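Local structure of coenzyme A transferase (Yersinia pestis, 3QLI) at residues 348-351 / 356-359; 98-103 / 126-131. The protein probably transfers coenzyme A from an acyl-CoA donor to a small carboxylate such as acetate. One frame throughout, in Å; residues are numbered along the deposited sequence.

Interaction 1 of 2, residues 348-351 / 356-359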
# COMPACT_ATOMS: atom_id res chain seq x y z
N ASN A 348 -5.15 -9.78 9.81
CA ASN A 348 -6.48 -9.17 9.90
C ASN A 348 -6.73 -8.56 11.27
O ASN A 348 -6.60 -9.24 12.29
CB ASN A 348 -7.56 -10.21 9.61
CG ASN A 348 -8.96 -9.63 9.74
OD1 ASN A 348 -9.20 -8.48 9.40
ND2 ASN A 348 -9.89 -10.44 10.24
N SER A 349 -7.09 -7.28 11.29
CA SER A 349 -7.38 -6.59 12.54
C SER A 349 -8.87 -6.27 12.68
O SER A 349 -9.29 -5.67 13.66
CB SER A 349 -6.59 -5.29 12.62
OG SER A 349 -5.21 -5.54 12.80
N GLU A 350 -9.67 -6.68 11.70
CA GLU A 350 -11.09 -6.33 11.72
C GLU A 350 -11.89 -7.27 12.62
O GLU A 350 -11.86 -8.47 12.43
CB GLU A 350 -11.66 -6.36 10.30
CG GLU A 350 -13.16 -6.12 10.25
CD GLU A 350 -13.55 -4.79 10.88
OE1 GLU A 350 -12.99 -3.75 10.47
OE2 GLU A 350 -14.40 -4.80 11.80
N HIS A 351 -12.61 -6.70 13.60
CA HIS A 351 -13.42 -7.51 14.51
C HIS A 351 -14.65 -8.11 13.83
O HIS A 351 -15.09 -9.20 14.19
CB HIS A 351 -13.89 -6.68 15.72
CG HIS A 351 -12.87 -6.54 16.80
ND1 HIS A 351 -11.99 -5.49 16.86
CD2 HIS A 351 -12.60 -7.31 17.88
CE1 HIS A 351 -11.21 -5.62 17.93
NE2 HIS A 351 -11.57 -6.72 18.56
N GLN A 356 -14.11 -5.68 6.34
CA GLN A 356 -12.77 -5.12 6.49
C GLN A 356 -12.89 -3.60 6.54
O GLN A 356 -12.95 -2.94 5.50
CB GLN A 356 -11.87 -5.59 5.34
CG GLN A 356 -10.40 -5.18 5.44
CD GLN A 356 -9.77 -5.58 6.76
OE1 GLN A 356 -9.46 -4.72 7.59
NE2 GLN A 356 -9.57 -6.87 6.97
N TYR A 357 -12.98 -3.07 7.76
CA TYR A 357 -13.00 -1.62 7.96
C TYR A 357 -11.68 -1.15 8.57
O TYR A 357 -11.39 0.04 8.55
CB TYR A 357 -14.15 -1.21 8.88
CG TYR A 357 -15.50 -1.69 8.43
CD1 TYR A 357 -16.19 -2.66 9.14
CD2 TYR A 357 -16.09 -1.18 7.27
CE1 TYR A 357 -17.43 -3.11 8.73
CE2 TYR A 357 -17.33 -1.62 6.85
CZ TYR A 357 -17.99 -2.59 7.58
OH TYR A 357 -19.22 -3.02 7.16
N SER A 358 -10.90 -2.08 9.12
CA SER A 358 -9.68 -1.69 9.83
C SER A 358 -8.54 -1.29 8.88
O SER A 358 -7.57 -0.68 9.31
CB SER A 358 -9.23 -2.77 10.83
OG SER A 358 -8.84 -3.95 10.16
N ALA A 359 -8.69 -1.60 7.60
CA ALA A 359 -7.65 -1.25 6.62
C ALA A 359 -7.50 0.28 6.46
O ALA A 359 -6.52 0.77 5.88
CB ALA A 359 -7.94 -1.92 5.29

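Interaction 2 of 2, residues 98-103 / 126-131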
# COMPACT_ATOMS: atom_id res chain seq x y z
N SER A 98 -18.78 7.29 9.16
CA SER A 98 -17.64 6.89 9.98
C SER A 98 -16.51 6.47 9.07
O SER A 98 -16.72 5.74 8.10
CB SER A 98 -18.05 5.71 10.86
OG SER A 98 -19.38 5.87 11.34
N MET A 99 -15.31 6.91 9.40
CA MET A 99 -14.14 6.56 8.60
C MET A 99 -13.27 5.50 9.28
O MET A 99 -12.35 4.96 8.65
CB MET A 99 -13.39 7.83 8.23
CG MET A 99 -14.31 8.75 7.41
SD MET A 99 -13.67 10.36 6.96
CE MET A 99 -12.58 9.94 5.59
N PHE A 100 -13.57 5.22 10.55
CA PHE A 100 -13.08 4.03 11.26
C PHE A 100 -14.34 3.38 11.83
O PHE A 100 -15.24 4.09 12.28
CB PHE A 100 -12.25 4.39 12.49
CG PHE A 100 -10.81 4.72 12.22
CD1 PHE A 100 -10.22 4.44 11.00
CD2 PHE A 100 -10.03 5.31 13.22
CE1 PHE A 100 -8.87 4.76 10.78
CE2 PHE A 100 -8.70 5.62 13.01
CZ PHE A 100 -8.12 5.35 11.78
N VAL A 101 -14.40 2.06 11.83
CA VAL A 101 -15.51 1.38 12.50
C VAL A 101 -15.02 0.82 13.84
O VAL A 101 -14.24 -0.13 13.87
CB VAL A 101 -16.13 0.27 11.60
CG1 VAL A 101 -17.21 -0.53 12.35
CG2 VAL A 101 -16.70 0.88 10.32
N THR A 102 -15.43 1.45 14.94
CA THR A 102 -15.01 1.04 16.27
C THR A 102 -16.16 0.37 17.04
O THR A 102 -17.23 0.13 16.48
CB THR A 102 -14.48 2.23 17.14
OG1 THR A 102 -15.58 2.98 17.65
CG2 THR A 102 -13.57 3.14 16.33
N ALA A 103 -15.93 0.08 18.31
CA ALA A 103 -16.95 -0.56 19.15
C ALA A 103 -18.29 0.18 19.06
O ALA A 103 -19.35 -0.45 18.97
CB ALA A 103 -16.48 -0.64 20.61
N SER A 126 -11.23 4.90 3.17
CA SER A 126 -10.15 5.84 2.96
C SER A 126 -8.87 5.32 3.57
O SER A 126 -8.89 4.32 4.30
CB SER A 126 -10.47 7.19 3.61
OG SER A 126 -10.28 7.13 5.02
N ASN A 127 -7.76 5.99 3.26
CA ASN A 127 -6.54 5.87 4.06
C ASN A 127 -6.46 7.01 5.08
O ASN A 127 -6.60 8.19 4.74
CB ASN A 127 -5.31 5.92 3.17
CG ASN A 127 -5.23 4.74 2.25
OD1 ASN A 127 -4.95 3.63 2.68
ND2 ASN A 127 -5.46 4.98 0.97
N PHE A 128 -6.23 6.66 6.34
CA PHE A 128 -6.11 7.67 7.38
C PHE A 128 -5.04 8.70 6.97
O PHE A 128 -5.21 9.89 7.21
CB PHE A 128 -5.78 7.00 8.72
CG PHE A 128 -5.63 7.95 9.89
CD1 PHE A 128 -6.57 8.95 10.13
CD2 PHE A 128 -4.56 7.81 10.78
CE1 PHE A 128 -6.43 9.82 11.21
CE2 PHE A 128 -4.41 8.66 11.87
CZ PHE A 128 -5.34 9.67 12.10
N HIS A 129 -3.96 8.25 6.32
CA HIS A 129 -2.88 9.16 5.94
C HIS A 129 -3.30 10.22 4.93
O HIS A 129 -2.62 11.24 4.77
CB HIS A 129 -1.61 8.42 5.47
CG HIS A 129 -1.72 7.80 4.11
ND1 HIS A 129 -1.86 6.44 3.93
CD2 HIS A 129 -1.69 8.34 2.87
CE1 HIS A 129 -1.93 6.17 2.64
NE2 HIS A 129 -1.82 7.31 1.97
N GLN A 130 -4.42 9.97 4.24
CA GLN A 130 -4.94 10.92 3.24
C GLN A 130 -6.13 11.72 3.76
O GLN A 130 -6.74 12.49 3.02
CB GLN A 130 -5.35 10.17 1.96
CG GLN A 130 -4.17 9.51 1.28
CD GLN A 130 -4.58 8.48 0.23
OE1 GLN A 130 -5.74 8.08 0.14
NE2 GLN A 130 -3.61 8.06 -0.56
N ALA A 131 -6.45 11.57 5.05
CA ALA A 131 -7.62 12.23 5.63
C ALA A 131 -7.65 13.74 5.48
O ALA A 131 -8.71 14.31 5.21
CB ALA A 131 -7.81 11.83 7.10
O HOH W 1 -11.87 5.27 6.09

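Interaction 1 of 2, residues 348-351 / 356-359
Glu350 reaches across to the backbone of 356-359 with its carboxylate: Tyr357 N donates to OE1 of Glu350 at 2.8 Å, arriving from above the carboxylate plane (43° out of it). CG of Glu350 lies anti to the backbone N (chi1 175°), and a bend at chi2 turns the carboxylate back over the start of 356-359. It stands nearly perpendicular to the Tyr357 ring, and OE1 of Glu350 comes within 3.2 Å of CB of Tyr357. The other carboxylate oxygen, OE2, accepts from the backbone N of Met352, so both oxygens have an N-H partner.

Two amides make the second bridge. NE2 of Gln356 donates to OD1 of Asn348 at 2.9 Å, with the amide planes 81° apart. That same OD1 takes the N-H of Glu350 at 3.0 Å on the opposite face of its plane, closing an Asx turn. OG of Ser358 lies 3.6 Å from CB of Ser349 and donates to OE1 of Gln356 at 2.8 Å, in the carbonyl plane of that amide, and thereby helps fix the amide's rotation.

Farther out, Thr403 OG1 bonds to Ser349 N, Ser358 OG and Gln356 OE1, and Arg406 of the second subunit to Gln356 O. Glu350 and Ser358 each contact coenzyme A when it is bound, which identifies the arrangement as an Asx turn in a loop that lines the coenzyme A site.

Interaction 2 of 2, residues 98-103 / 126-131
Two connecting loops at the C-terminal edge of the N-terminal domain's parallel sheet meet here: 98-103 leads from edge strand 94-98 into helix 103-114, and 126-131 runs from beyond that helix into helix 131-139. One half of the contact is aromatic. CZ of Phe100 sits over one face of the Phe128 ring, 4.1 Å from CG of Phe128. The ring centroids are 5.6 Å apart and the planes meet at 52°, an oblique pairing. CG of Phe128 is anti to its own backbone N (chi1 -180°), which swings the ring out from the short 3-10 turn and presents that face to Phe100. Phe75 packs against both rings, edge-to-face with Phe100, and so completes an aromatic cluster.

This cluster borders the coenzyme A site: Phe100 touches Glu76, which contacts coenzyme A when it is bound, and the side chain of Phe128 is about 4 Å from that of Glu264, which becomes covalently linked to coenzyme A. Ala103, at the start of helix 103-114, also binds coenzyme A.

The other half pairs Met99 with Ser126. The methyl CE of Met99 approaches OG of Ser126 at 3.7 Å, brought there by the bend at chi3 (78°), while Leu134 of helix 131-139 packs against both residues. The polar atoms of this buried pair are joined through one water, which donates to the carbonyl O of Met99 at 2.6 Å and accepts from OG of Ser126 at 2.7 Å.

Overall arrangement
Interaction 2 closes before interaction 1 opens, so the two follow in series, one in the N-terminal and one in the C-terminal part of the chain. Interaction 2 joins loops beside the parallel sheet of the N-terminal part; interaction 1 folds up the loop between strand 347-348 and helix 363-372 in the C-terminal part. Their centres nevertheless lie only 11 Å apart, and they touch directly: CG of Tyr357 packs 3.4 Å from CG2 of Val101. Residues of both contact coenzyme A, and the Glu350 side chain is about 5 Å from that of Arg106, evidence that the coenzyme A site spans the two parts. Both interactions also meet the second subunit, placing them near the dimer interface.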